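Local structure of putative lipase (Bacteroides thetaiotaomicron VPI-5482, 3BZW) at residues G30-S35 with D72-Q77; F62-S67 with E79-E84; Q21-G26 with Q258-P263; K54-I59 with M251-M256. The protein is a putative lipase of the SGNH-hydrolase clan that probably hydrolyses ester bonds, perhaps those of lysophospholipids. All coordinates share one frame; numbering follows the deposited sequence.

Interaction 1. Residues G30-S35 with D72-Q77; sequences GYIGDS and DDVPRQ. With ACT (acetate ion), chain G.
Gln77 and Ile32 lie alongside each other, running in opposite senses, and the Gln77 amide ends at the backbone of Gly33. An anti chi2 (-176°) sets CD opposite CA, and the carboxamide there meets the N-H and C=O of Gly33. OE1 takes the Gly33 N-H in its carbonyl plane, on a lone pair, at 3.0 Å, while NE2 donates almost straight to Gly33 O at 3.1 Å, with an N-H...O angle of 172°. The second hydrogen of NE2 goes to Asp73 OD2 (2.9 Å), which lies close to the amide plane. These three bonds fix the rotation of the amide. Asp73 is itself held side-on by NE and NH2 of Arg76, and Arg69 adds a further salt bridge at OD2. Beside the polar group, Ile32 CG2 approaches Gln77 OE1 to 3.1 Å and touches Val74 CG2 at 4.3 Å. Farther along the chain, Ser35 N donates to OXT of an acetate ion (3.1 Å), which also binds Gly68 N, Asn99 ND2 and His242 NE2. Gly33, Asp34 and Ser35 open the GDSL-type motif, with Ser35 probably the nucleophile, as in other SGNH hydrolases; the acetate among Ser35, Gly68 and Asn99 is consistent with an occupied oxyanion hole.

Interaction 2. Residues F62-S67 with E79-E84; sequences FVYGIS and EKLKKE
Tyr64, just after strand 60-63, reaches onto helix 74-85 and meets Lys80, Leu81 and Glu84 in turn. Its CB points toward the helix, and CG stands anti to the carbonyl carbon (chi1 -69°). From there the two halves of the ring have different neighbours. CD1 and CE1 run beside the aliphatic part of Lys80, whose CG lies 3.6 Å from CE1. Along the other half CD2 and CE2 meet Leu81, with CD1 of the leucine 3.5 Å from Tyr64 CE2; the two side chains cross at about a right angle. Leu81 N stands over one face of the ring, offset toward the rim. At the tip, Tyr64 OH donates to the anti lone pair of Glu84 OE1 at 2.6 Å, the carboxylate plane turned 52° from the ring. A phenylalanine here would probably leave Glu84 OE1 without this donor and its carboxylate freer to turn. The same Leu81 CD1 also packs on Phe62 CB (3.8 Å), so one methyl group bridges two aromatic residues. Phe62 in turn stacks on His85, one residue beyond the helical segment. Strand 60-63 is an outermost strand of the parallel sheet within this chain and is paired with strand 28-33; helix 74-85 packs against strand 60-63 and the loop after it through these side chains and also touches Tyr64 through Gln77.

Interaction 3. Residues Q21-G26 with Q258-P263; sequences QHPWQG and QLLALP
A chi1 of -66° sets CG of Trp24 anti to its carbonyl carbon, and Leu259 has its CG placed likewise. The two side chains cross at about a right angle. Trp24 is carried by a type I beta turn, His22 to Gln25, ahead of the first strand of the sheet, and it packs on the chain leaving the last helix of this SGNH-hydrolase fold. Leu259 CB makes a CH-pi contact with the five-membered ring of Trp24, 3.9 Å from its centroid and 15° off the normal. Farther across the indole, Leu259 CD2 lies 3.5 Å from Trp24 CZ2. A phenylalanine in place of Trp24 would probably leave Leu262 O without its indole donor and open a gap beside Leu259. Pro23 fills the neighbouring position, its CD 3.9 Å from Leu260 CD2 and its CB 4.0 Å from Pro263 CA. Pro23 and Pro263 also pack on Tyr257 of a second subunit, and Leu260 meets Leu260 of that subunit, at an assembly interface. At the indole edge, Trp24 NE1 donates to Leu262 O at 2.8 Å, the donor out of the carbonyl plane and the N-H...O angle bent to 139°.

Interaction 4. Residues K54-I59 with M251-M256; sequences KEWLGI and MARTLM
Arg253 lies over one face of the Trp56 indole, its NH1 above the ring system and 3.6 Å from CD2. The contact is a cation-pi interaction: CZ stands 4.7 Å from the centroid of the six-membered ring of Trp56 and 9° off its normal, although the guanidinium plane is turned 66° from the indole. Nearer the helix, Arg253 CD adds a CH-pi contact with the same ring. Ala252 CB comes within 3.4 Å of Trp56 CZ3, a close fit. Selenomethionine Met256 makes a Met-aromatic contact from an oblique direction, SE 4.1 Å from Trp56 CE3, while its CG meets Leu57 CD1 at 3.8 Å. One layer out, SE covers a face of the Arg253 guanidinium, whose NH2 is bonded to Tyr257 OH; Phe52 meets the Trp56 ring, and Pro263 of a third subunit packs on Arg253. The contact thus joins helix 245-258 to the C-terminal end of helix 49-57, which Gly58 terminates with positive phi ahead of strand 60-63.

How the interactions relate
Interactions 1 and 2 fasten successive parts of helix 74-85 to neighbouring strands, 28-33 and 60-63, and are tied together by backbone hydrogen bonds from Tyr31 to Phe62 and Tyr64. Interaction 1 is the more central and polar, close to the acetate site; interaction 2 combines aromatic and aliphatic packing with a hydrogen bond to a solvent-exposed glutamate. Interactions 3 and 4 have their centres farther from the chain's centre (about 19 and 17 Å, against 9 Å for interaction 1), with largely buried residues that other subunits also touch. Both use helix 245-258 or the chain just after it. In both a tryptophan face is covered, by leucine in interaction 3 and arginine in interaction 4.

Interaction 1. Residues G30-S35 with D72-Q77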
loop_
_atom_site.group_PDB
_atom_site.type_symbol
_atom_site.label_atom_id
_atom_site.label_comp_id
_atom_site.label_asym_id
_atom_site.label_seq_id
_atom_site.Cartn_x
_atom_site.Cartn_y
_atom_site.Cartn_z
ATOM N N GLY A 30 -8.887 -31.866 30.702
ATOM C CA GLY A 30 -8.402 -32.867 29.772
ATOM C C GLY A 30 -7.359 -32.207 28.891
ATOM O O GLY A 30 -7.605 -31.130 28.349
ATOM N N TYR A 31 -6.194 -32.831 28.750
ATOM C CA TYR A 31 -5.135 -32.261 27.923
ATOM C C TYR A 31 -4.886 -33.102 26.676
ATOM O O TYR A 31 -4.376 -34.221 26.753
ATOM C CB TYR A 31 -3.840 -32.133 28.730
ATOM C CG TYR A 31 -3.942 -31.219 29.936
ATOM C CD1 TYR A 31 -4.383 -31.698 31.172
ATOM C CD2 TYR A 31 -3.580 -29.878 29.843
ATOM C CE1 TYR A 31 -4.454 -30.859 32.290
ATOM C CE2 TYR A 31 -3.649 -29.031 30.946
ATOM C CZ TYR A 31 -4.084 -29.525 32.167
ATOM O OH TYR A 31 -4.126 -28.687 33.258
ATOM N N ILE A 32 -5.246 -32.543 25.525
ATOM C CA ILE A 32 -5.093 -33.217 24.242
ATOM C C ILE A 32 -3.897 -32.655 23.479
ATOM O O ILE A 32 -3.701 -31.438 23.436
ATOM C CB ILE A 32 -6.389 -33.041 23.407
ATOM C CG1 ILE A 32 -7.534 -33.785 24.099
ATOM C CG2 ILE A 32 -6.185 -33.537 21.972
ATOM C CD1 ILE A 32 -8.888 -33.589 23.449
ATOM N N GLY A 33 -3.088 -33.535 22.890
ATOM C CA GLY A 33 -1.937 -33.055 22.140
ATOM C C GLY A 33 -0.898 -34.072 21.691
ATOM O O GLY A 33 -1.222 -35.215 21.354
ATOM N N ASP A 34 0.363 -33.643 21.686
ATOM C CA ASP A 34 1.468 -34.491 21.252
ATOM C C ASP A 34 2.519 -34.736 22.335
ATOM O O ASP A 34 2.207 -34.748 23.523
ATOM C CB ASP A 34 2.134 -33.892 20.001
ATOM C CG ASP A 34 2.481 -32.418 20.164
ATOM O OD1 ASP A 34 2.935 -32.023 21.258
ATOM O OD2 ASP A 34 2.308 -31.653 19.192
ATOM N N SER A 35 3.768 -34.933 21.921
ATOM C CA SER A 35 4.843 -35.215 22.872
ATOM C C SER A 35 5.081 -34.128 23.914
ATOM O O SER A 35 5.507 -34.417 25.035
ATOM C CB SER A 35 6.149 -35.498 22.124
ATOM O OG SER A 35 7.203 -35.771 23.026
ATOM N N ASP A 72 -5.142 -34.988 13.330
ATOM C CA ASP A 72 -6.086 -36.028 12.921
ATOM C C ASP A 72 -6.404 -36.970 14.081
ATOM O O ASP A 72 -7.334 -37.774 14.002
ATOM C CB ASP A 72 -5.540 -36.826 11.723
ATOM C CG ASP A 72 -4.255 -37.574 12.043
ATOM O OD1 ASP A 72 -3.495 -37.126 12.927
ATOM O OD2 ASP A 72 -3.993 -38.604 11.387
ATOM N N ASP A 73 -5.644 -36.842 15.165
ATOM C CA ASP A 73 -5.830 -37.689 16.338
ATOM C C ASP A 73 -6.673 -37.020 17.428
ATOM O O ASP A 73 -6.929 -37.618 18.472
ATOM C CB ASP A 73 -4.457 -38.085 16.905
ATOM C CG ASP A 73 -4.528 -39.275 17.856
ATOM O OD1 ASP A 73 -5.141 -40.302 17.482
ATOM O OD2 ASP A 73 -3.959 -39.188 18.968
ATOM N N VAL A 74 -7.117 -35.789 17.182
ATOM C CA VAL A 74 -7.920 -35.066 18.168
ATOM C C VAL A 74 -9.242 -35.767 18.502
ATOM O O VAL A 74 -9.612 -35.865 19.669
ATOM C CB VAL A 74 -8.184 -33.611 17.712
ATOM C CG1 VAL A 74 -9.224 -32.944 18.618
ATOM C CG2 VAL A 74 -6.875 -32.822 17.762
ATOM N N PRO A 75 -9.978 -36.251 17.485
ATOM C CA PRO A 75 -11.243 -36.935 17.776
ATOM C C PRO A 75 -11.042 -38.168 18.665
ATOM O O PRO A 75 -11.799 -38.388 19.610
ATOM C CB PRO A 75 -11.762 -37.301 16.385
ATOM C CG PRO A 75 -11.287 -36.144 15.556
ATOM C CD PRO A 75 -9.857 -35.976 16.040
ATOM N N ARG A 76 -10.024 -38.968 18.356
ATOM C CA ARG A 76 -9.745 -40.177 19.133
ATOM C C ARG A 76 -9.411 -39.842 20.582
ATOM O O ARG A 76 -9.872 -40.515 21.505
ATOM C CB ARG A 76 -8.576 -40.956 18.532
ATOM C CG ARG A 76 -8.271 -42.259 19.270
ATOM C CD ARG A 76 -6.903 -42.816 18.882
ATOM N NE ARG A 76 -5.815 -42.012 19.437
ATOM C CZ ARG A 76 -5.446 -42.027 20.714
ATOM N NH1 ARG A 76 -6.072 -42.813 21.582
ATOM N NH2 ARG A 76 -4.461 -41.246 21.128
ATOM N N GLN A 77 -8.599 -38.810 20.784
ATOM C CA GLN A 77 -8.238 -38.419 22.139
ATOM C C GLN A 77 -9.457 -37.858 22.869
ATOM O O GLN A 77 -9.643 -38.111 24.057
ATOM C CB GLN A 77 -7.101 -37.390 22.118
ATOM C CG GLN A 77 -5.725 -37.995 21.802
ATOM C CD GLN A 77 -4.597 -36.975 21.890
ATOM O OE1 GLN A 77 -4.608 -36.096 22.753
ATOM N NE2 GLN A 77 -3.606 -37.102 21.009
HETATM C C ACT G . 6.096 -34.276 19.109
HETATM O O ACT G . 7.214 -34.749 18.999
HETATM O OXT ACT G . 5.130 -35.016 19.178
HETATM C CH3 ACT G . 5.910 -32.782 19.177
#

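Interaction 2. Residues F62-S67 with E79-E84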
loop_
_atom_site.group_PDB
_atom_site.type_symbol
_atom_site.label_atom_id
_atom_site.label_comp_id
_atom_site.label_asym_id
_atom_site.label_seq_id
_atom_site.Cartn_x
_atom_site.Cartn_y
_atom_site.Cartn_z
ATOM N N PHE A 62 -6.246 -34.989 33.023
ATOM C CA PHE A 62 -6.601 -36.208 32.308
ATOM C C PHE A 62 -5.824 -35.988 31.006
ATOM O O PHE A 62 -6.280 -35.278 30.107
ATOM C CB PHE A 62 -8.110 -36.276 32.050
ATOM C CG PHE A 62 -8.946 -36.317 33.306
ATOM C CD1 PHE A 62 -8.587 -37.133 34.379
ATOM C CD2 PHE A 62 -10.114 -35.566 33.402
ATOM C CE1 PHE A 62 -9.382 -37.199 35.524
ATOM C CE2 PHE A 62 -10.915 -35.625 34.543
ATOM C CZ PHE A 62 -10.545 -36.445 35.606
ATOM N N VAL A 63 -4.639 -36.583 30.924
ATOM C CA VAL A 63 -3.758 -36.396 29.773
ATOM C C VAL A 63 -3.847 -37.456 28.687
ATOM O O VAL A 63 -3.700 -38.651 28.949
ATOM C CB VAL A 63 -2.287 -36.293 30.238
ATOM C CG1 VAL A 63 -1.386 -35.970 29.061
ATOM C CG2 VAL A 63 -2.163 -35.236 31.324
ATOM N N TYR A 64 -4.065 -37.005 27.455
ATOM C CA TYR A 64 -4.183 -37.914 26.328
ATOM C C TYR A 64 -3.152 -37.664 25.235
ATOM O O TYR A 64 -3.060 -38.424 24.273
ATOM C CB TYR A 64 -5.610 -37.833 25.773
ATOM C CG TYR A 64 -6.591 -38.431 26.748
ATOM C CD1 TYR A 64 -6.799 -39.808 26.792
ATOM C CD2 TYR A 64 -7.210 -37.643 27.715
ATOM C CE1 TYR A 64 -7.590 -40.386 27.779
ATOM C CE2 TYR A 64 -8.005 -38.212 28.709
ATOM C CZ TYR A 64 -8.186 -39.584 28.736
ATOM O OH TYR A 64 -8.938 -40.158 29.738
ATOM N N GLY A 65 -2.361 -36.607 25.398
ATOM C CA GLY A 65 -1.342 -36.302 24.409
ATOM C C GLY A 65 -0.352 -37.442 24.256
ATOM O O GLY A 65 0.074 -38.049 25.238
ATOM N N ILE A 66 0.018 -37.736 23.015
ATOM C CA ILE A 66 0.963 -38.807 22.734
ATOM C C ILE A 66 2.000 -38.341 21.720
ATOM O O ILE A 66 1.671 -37.650 20.756
ATOM C CB ILE A 66 0.235 -40.051 22.186
ATOM C CG1 ILE A 66 -0.639 -40.656 23.291
ATOM C CG2 ILE A 66 1.250 -41.071 21.675
ATOM C CD1 ILE A 66 -1.579 -41.744 22.807
ATOM N N SER A 67 3.248 -38.731 21.947
ATOM C CA SER A 67 4.346 -38.358 21.071
ATOM C C SER A 67 4.059 -38.604 19.595
ATOM O O SER A 67 3.597 -39.681 19.211
ATOM C CB SER A 67 5.612 -39.111 21.477
ATOM O OG SER A 67 5.978 -38.787 22.809
ATOM N N GLU A 79 -12.567 -38.644 22.276
ATOM C CA GLU A 79 -13.450 -39.782 22.519
ATOM C C GLU A 79 -12.995 -40.585 23.731
ATOM O O GLU A 79 -13.818 -41.034 24.529
ATOM C CB GLU A 79 -13.490 -40.690 21.286
ATOM C CG GLU A 79 -14.416 -40.207 20.183
ATOM C CD GLU A 79 -14.086 -40.820 18.834
ATOM O OE1 GLU A 79 -13.680 -42.002 18.797
ATOM O OE2 GLU A 79 -14.242 -40.121 17.809
ATOM N N LYS A 80 -11.684 -40.763 23.870
ATOM C CA LYS A 80 -11.153 -41.521 24.992
ATOM C C LYS A 80 -11.386 -40.744 26.283
ATOM O O LYS A 80 -11.703 -41.326 27.321
ATOM C CB LYS A 80 -9.660 -41.804 24.794
ATOM C CG LYS A 80 -9.139 -42.928 25.676
ATOM C CD LYS A 80 -7.687 -43.269 25.382
ATOM C CE LYS A 80 -7.234 -44.443 26.240
ATOM N NZ LYS A 80 -5.777 -44.725 26.113
ATOM N N LEU A 81 -11.233 -39.427 26.213
ATOM C CA LEU A 81 -11.454 -38.571 27.370
ATOM C C LEU A 81 -12.909 -38.697 27.817
ATOM O O LEU A 81 -13.190 -38.845 29.005
ATOM C CB LEU A 81 -11.146 -37.113 27.009
ATOM C CG LEU A 81 -11.533 -36.025 28.013
ATOM C CD1 LEU A 81 -10.742 -36.192 29.299
ATOM C CD2 LEU A 81 -11.267 -34.657 27.395
ATOM N N LYS A 82 -13.830 -38.643 26.859
ATOM C CA LYS A 82 -15.260 -38.752 27.150
ATOM C C LYS A 82 -15.555 -40.100 27.805
ATOM O O LYS A 82 -16.238 -40.177 28.829
ATOM C CB LYS A 82 -16.076 -38.629 25.858
ATOM C CG LYS A 82 -17.595 -38.583 26.063
ATOM C CD LYS A 82 -18.018 -37.285 26.741
ATOM C CE LYS A 82 -19.517 -37.233 27.016
ATOM N NZ LYS A 82 -20.336 -37.282 25.779
ATOM N N LYS A 83 -15.025 -41.159 27.207
ATOM C CA LYS A 83 -15.225 -42.513 27.708
ATOM C C LYS A 83 -14.723 -42.712 29.137
ATOM O O LYS A 83 -15.449 -43.205 30.000
ATOM C CB LYS A 83 -14.521 -43.515 26.788
ATOM C CG LYS A 83 -14.573 -44.957 27.278
ATOM C CD LYS A 83 -13.639 -45.850 26.469
ATOM C CE LYS A 83 -13.539 -47.243 27.079
ATOM N NZ LYS A 83 -12.570 -48.119 26.349
ATOM N N GLU A 84 -13.481 -42.318 29.387
ATOM C CA GLU A 84 -12.885 -42.513 30.700
ATOM C C GLU A 84 -13.209 -41.476 31.773
ATOM O O GLU A 84 -13.226 -41.811 32.957
ATOM C CB GLU A 84 -11.367 -42.636 30.553
ATOM C CG GLU A 84 -10.939 -43.587 29.437
ATOM C CD GLU A 84 -9.436 -43.751 29.350
ATOM O OE1 GLU A 84 -8.719 -42.763 29.597
ATOM O OE2 GLU A 84 -8.973 -44.863 29.023
#

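Interaction 3. Residues Q21-G26 with Q258-P263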
loop_
_atom_site.group_PDB
_atom_site.type_symbol
_atom_site.label_atom_id
_atom_site.label_comp_id
_atom_site.label_asym_id
_atom_site.label_seq_id
_atom_site.Cartn_x
_atom_site.Cartn_y
_atom_site.Cartn_z
ATOM N N GLN A 21 -11.161 -15.246 42.551
ATOM C CA GLN A 21 -10.489 -16.535 42.610
ATOM C C GLN A 21 -10.266 -17.039 41.191
ATOM O O GLN A 21 -11.108 -16.831 40.316
ATOM C CB GLN A 21 -11.340 -17.541 43.388
ATOM C CG GLN A 21 -11.593 -17.154 44.836
ATOM C CD GLN A 21 -12.360 -18.221 45.594
ATOM O OE1 GLN A 21 -13.501 -18.544 45.255
ATOM N NE2 GLN A 21 -11.733 -18.779 46.625
ATOM N N HIS A 22 -9.137 -17.697 40.956
ATOM C CA HIS A 22 -8.853 -18.209 39.623
ATOM C C HIS A 22 -9.953 -19.189 39.219
ATOM O O HIS A 22 -10.207 -20.168 39.916
ATOM C CB HIS A 22 -7.491 -18.907 39.585
ATOM C CG HIS A 22 -7.027 -19.217 38.198
ATOM N ND1 HIS A 22 -5.852 -18.720 37.677
ATOM C CD2 HIS A 22 -7.613 -19.922 37.202
ATOM C CE1 HIS A 22 -5.737 -19.103 36.417
ATOM N NE2 HIS A 22 -6.793 -19.832 36.104
ATOM N N PRO A 23 -10.622 -18.931 38.081
ATOM C CA PRO A 23 -11.707 -19.780 37.571
ATOM C C PRO A 23 -11.370 -21.240 37.271
ATOM O O PRO A 23 -12.273 -22.066 37.119
ATOM C CB PRO A 23 -12.184 -19.025 36.326
ATOM C CG PRO A 23 -10.957 -18.280 35.882
ATOM C CD PRO A 23 -10.388 -17.785 37.186
ATOM N N TRP A 24 -10.083 -21.565 37.183
ATOM C CA TRP A 24 -9.673 -22.938 36.896
ATOM C C TRP A 24 -9.239 -23.678 38.162
ATOM O O TRP A 24 -8.955 -24.873 38.130
ATOM C CB TRP A 24 -8.541 -22.948 35.854
ATOM C CG TRP A 24 -8.985 -22.454 34.500
ATOM C CD1 TRP A 24 -9.456 -21.212 34.198
ATOM C CD2 TRP A 24 -9.068 -23.218 33.288
ATOM N NE1 TRP A 24 -9.834 -21.151 32.876
ATOM C CE2 TRP A 24 -9.606 -22.369 32.295
ATOM C CE3 TRP A 24 -8.742 -24.537 32.945
ATOM C CZ2 TRP A 24 -9.828 -22.798 30.981
ATOM C CZ3 TRP A 24 -8.963 -24.963 31.634
ATOM C CH2 TRP A 24 -9.501 -24.095 30.672
ATOM N N GLN A 25 -9.204 -22.958 39.276
ATOM C CA GLN A 25 -8.812 -23.529 40.559
ATOM C C GLN A 25 -9.636 -24.766 40.911
ATOM O O GLN A 25 -10.863 -24.713 40.913
ATOM C CB GLN A 25 -8.977 -22.479 41.661
ATOM C CG GLN A 25 -8.807 -23.006 43.079
ATOM C CD GLN A 25 -7.378 -23.380 43.398
ATOM O OE1 GLN A 25 -6.477 -22.544 43.321
ATOM N NE2 GLN A 25 -7.161 -24.639 43.766
ATOM N N GLY A 26 -8.949 -25.871 41.200
ATOM C CA GLY A 26 -9.614 -27.109 41.581
ATOM C C GLY A 26 -10.397 -27.843 40.507
ATOM O O GLY A 26 -11.061 -28.834 40.799
ATOM N N GLN A 258 -3.033 -16.618 31.478
ATOM C CA GLN A 258 -3.790 -16.469 30.239
ATOM C C GLN A 258 -5.192 -17.060 30.415
ATOM O O GLN A 258 -6.160 -16.570 29.832
ATOM C CB GLN A 258 -3.073 -17.185 29.090
ATOM C CG GLN A 258 -1.810 -16.493 28.600
ATOM C CD GLN A 258 -2.102 -15.272 27.742
ATOM O OE1 GLN A 258 -2.734 -15.378 26.689
ATOM N NE2 GLN A 258 -1.640 -14.108 28.187
ATOM N N LEU A 259 -5.293 -18.117 31.218
ATOM C CA LEU A 259 -6.571 -18.782 31.471
ATOM C C LEU A 259 -7.464 -18.011 32.440
ATOM O O LEU A 259 -8.643 -18.334 32.610
ATOM C CB LEU A 259 -6.328 -20.192 32.017
ATOM C CG LEU A 259 -5.784 -21.226 31.027
ATOM C CD1 LEU A 259 -5.535 -22.541 31.745
ATOM C CD2 LEU A 259 -6.777 -21.423 29.894
ATOM N N LEU A 260 -6.891 -17.000 33.079
ATOM C CA LEU A 260 -7.622 -16.170 34.030
ATOM C C LEU A 260 -8.777 -15.465 33.323
ATOM O O LEU A 260 -9.768 -15.085 33.948
ATOM C CB LEU A 260 -6.677 -15.120 34.622
ATOM C CG LEU A 260 -6.647 -14.913 36.135
ATOM C CD1 LEU A 260 -5.737 -13.736 36.450
ATOM C CD2 LEU A 260 -8.053 -14.654 36.660
ATOM N N ALA A 261 -8.643 -15.303 32.011
ATOM C CA ALA A 261 -9.650 -14.620 31.203
ATOM C C ALA A 261 -10.819 -15.495 30.763
ATOM O O ALA A 261 -11.775 -14.997 30.167
ATOM C CB ALA A 261 -8.986 -14.001 29.976
ATOM N N LEU A 262 -10.753 -16.789 31.060
ATOM C CA LEU A 262 -11.811 -17.714 30.658
ATOM C C LEU A 262 -12.410 -18.482 31.827
ATOM O O LEU A 262 -11.686 -19.067 32.636
ATOM C CB LEU A 262 -11.263 -18.710 29.631
ATOM C CG LEU A 262 -10.712 -18.108 28.334
ATOM C CD1 LEU A 262 -9.906 -19.149 27.561
ATOM C CD2 LEU A 262 -11.872 -17.591 27.502
ATOM N N PRO A 263 -13.749 -18.501 31.928
ATOM C CA PRO A 263 -14.399 -19.222 33.022
ATOM C C PRO A 263 -14.414 -20.720 32.734
ATOM O O PRO A 263 -14.193 -21.147 31.600
ATOM C CB PRO A 263 -15.807 -18.641 33.019
ATOM C CG PRO A 263 -16.065 -18.473 31.549
ATOM C CD PRO A 263 -14.754 -17.847 31.066
#

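Interaction 4. Residues K54-I59 with M251-M256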
loop_
_atom_site.group_PDB
_atom_site.type_symbol
_atom_site.label_atom_id
_atom_site.label_comp_id
_atom_site.label_asym_id
_atom_site.label_seq_id
_atom_site.Cartn_x
_atom_site.Cartn_y
_atom_site.Cartn_z
ATOM N N LYS A 54 -1.321 -28.643 38.188
ATOM C CA LYS A 54 -1.913 -29.512 39.195
ATOM C C LYS A 54 -1.461 -29.001 40.559
ATOM O O LYS A 54 -2.249 -28.873 41.495
ATOM C CB LYS A 54 -1.426 -30.950 39.004
ATOM C CG LYS A 54 -2.081 -31.949 39.946
ATOM C CD LYS A 54 -1.474 -33.341 39.819
ATOM C CE LYS A 54 -0.102 -33.412 40.469
ATOM N NZ LYS A 54 0.480 -34.781 40.369
ATOM N N GLU A 55 -0.172 -28.698 40.640
ATOM C CA GLU A 55 0.477 -28.204 41.849
ATOM C C GLU A 55 0.033 -26.804 42.275
ATOM O O GLU A 55 -0.290 -26.576 43.441
ATOM C CB GLU A 55 1.991 -28.212 41.620
ATOM C CG GLU A 55 2.838 -27.526 42.677
ATOM C CD GLU A 55 4.291 -27.406 42.234
ATOM O OE1 GLU A 55 4.815 -28.389 41.666
ATOM O OE2 GLU A 55 4.907 -26.341 42.451
ATOM N N TRP A 56 0.012 -25.877 41.322
ATOM C CA TRP A 56 -0.343 -24.489 41.603
ATOM C C TRP A 56 -1.825 -24.175 41.748
ATOM O O TRP A 56 -2.205 -23.330 42.559
ATOM C CB TRP A 56 0.221 -23.565 40.516
ATOM C CG TRP A 56 1.691 -23.689 40.256
ATOM C CD1 TRP A 56 2.669 -24.002 41.159
ATOM C CD2 TRP A 56 2.363 -23.389 39.027
ATOM N NE1 TRP A 56 3.910 -23.905 40.570
ATOM C CE2 TRP A 56 3.751 -23.530 39.261
ATOM C CE3 TRP A 56 1.928 -23.006 37.750
ATOM C CZ2 TRP A 56 4.707 -23.303 38.266
ATOM C CZ3 TRP A 56 2.881 -22.779 36.758
ATOM C CH2 TRP A 56 4.254 -22.929 37.025
ATOM N N LEU A 57 -2.660 -24.839 40.956
ATOM C CA LEU A 57 -4.093 -24.572 40.989
ATOM C C LEU A 57 -4.966 -25.748 41.405
ATOM O O LEU A 57 -6.192 -25.639 41.407
ATOM C CB LEU A 57 -4.546 -24.056 39.618
ATOM C CG LEU A 57 -3.892 -22.744 39.176
ATOM C CD1 LEU A 57 -4.316 -22.392 37.756
ATOM C CD2 LEU A 57 -4.290 -21.638 40.136
ATOM N N GLY A 58 -4.339 -26.864 41.758
ATOM C CA GLY A 58 -5.097 -28.033 42.169
ATOM C C GLY A 58 -5.943 -28.599 41.045
ATOM O O GLY A 58 -7.032 -29.135 41.280
ATOM N N ILE A 59 -5.441 -28.487 39.820
ATOM C CA ILE A 59 -6.154 -28.978 38.645
ATOM C C ILE A 59 -5.831 -30.442 38.352
ATOM O O ILE A 59 -4.674 -30.797 38.139
ATOM C CB ILE A 59 -5.803 -28.123 37.403
ATOM C CG1 ILE A 59 -6.284 -26.687 37.623
ATOM C CG2 ILE A 59 -6.430 -28.721 36.151
ATOM C CD1 ILE A 59 -5.895 -25.730 36.507
HETATM N N MSE A 251 5.811 -22.209 30.375
HETATM C CA MSE A 251 4.567 -22.462 29.646
HETATM C C MSE A 251 3.387 -22.505 30.615
HETATM O O MSE A 251 2.359 -21.859 30.398
HETATM C CB MSE A 251 4.649 -23.803 28.910
HETATM C CG MSE A 251 5.495 -23.784 27.648
HETATM SE SE MSE A 251 5.986 -25.577 27.076
HETATM C CE MSE A 251 4.218 -26.341 26.966
ATOM N N ALA A 252 3.546 -23.275 31.688
ATOM C CA ALA A 252 2.498 -23.423 32.696
ATOM C C ALA A 252 2.163 -22.100 33.368
ATOM O O ALA A 252 0.990 -21.763 33.556
ATOM C CB ALA A 252 2.924 -24.454 33.746
ATOM N N ARG A 253 3.191 -21.338 33.727
ATOM C CA ARG A 253 2.961 -20.058 34.380
ATOM C C ARG A 253 2.251 -19.100 33.422
ATOM O O ARG A 253 1.410 -18.295 33.832
ATOM C CB ARG A 253 4.286 -19.450 34.841
ATOM C CG ARG A 253 4.122 -18.486 35.994
ATOM C CD ARG A 253 3.803 -19.233 37.277
ATOM N NE ARG A 253 3.181 -18.352 38.259
ATOM C CZ ARG A 253 2.840 -18.727 39.487
ATOM N NH1 ARG A 253 3.069 -19.972 39.892
ATOM N NH2 ARG A 253 2.261 -17.858 40.306
ATOM N N THR A 254 2.596 -19.191 32.142
ATOM C CA THR A 254 1.973 -18.344 31.128
ATOM C C THR A 254 0.504 -18.733 31.046
ATOM O O THR A 254 -0.388 -17.888 31.093
ATOM C CB THR A 254 2.626 -18.564 29.745
ATOM O OG1 THR A 254 3.990 -18.130 29.790
ATOM C CG2 THR A 254 1.886 -17.786 28.662
ATOM N N LEU A 255 0.271 -20.032 30.941
ATOM C CA LEU A 255 -1.075 -20.581 30.842
ATOM C C LEU A 255 -1.916 -20.179 32.052
ATOM O O LEU A 255 -3.094 -19.843 31.921
ATOM C CB LEU A 255 -0.974 -22.105 30.732
ATOM C CG LEU A 255 -2.122 -22.908 30.132
ATOM C CD1 LEU A 255 -2.629 -22.245 28.859
ATOM C CD2 LEU A 255 -1.621 -24.325 29.847
HETATM N N MSE A 256 -1.302 -20.202 33.230
HETATM C CA MSE A 256 -2.011 -19.844 34.448
HETATM C C MSE A 256 -2.672 -18.474 34.358
HETATM O O MSE A 256 -3.846 -18.321 34.692
HETATM C CB MSE A 256 -1.065 -19.870 35.647
HETATM C CG MSE A 256 -1.767 -19.629 36.969
HETATM SE SE MSE A 256 -0.572 -19.813 38.486
HETATM C CE MSE A 256 -1.026 -18.187 39.409
#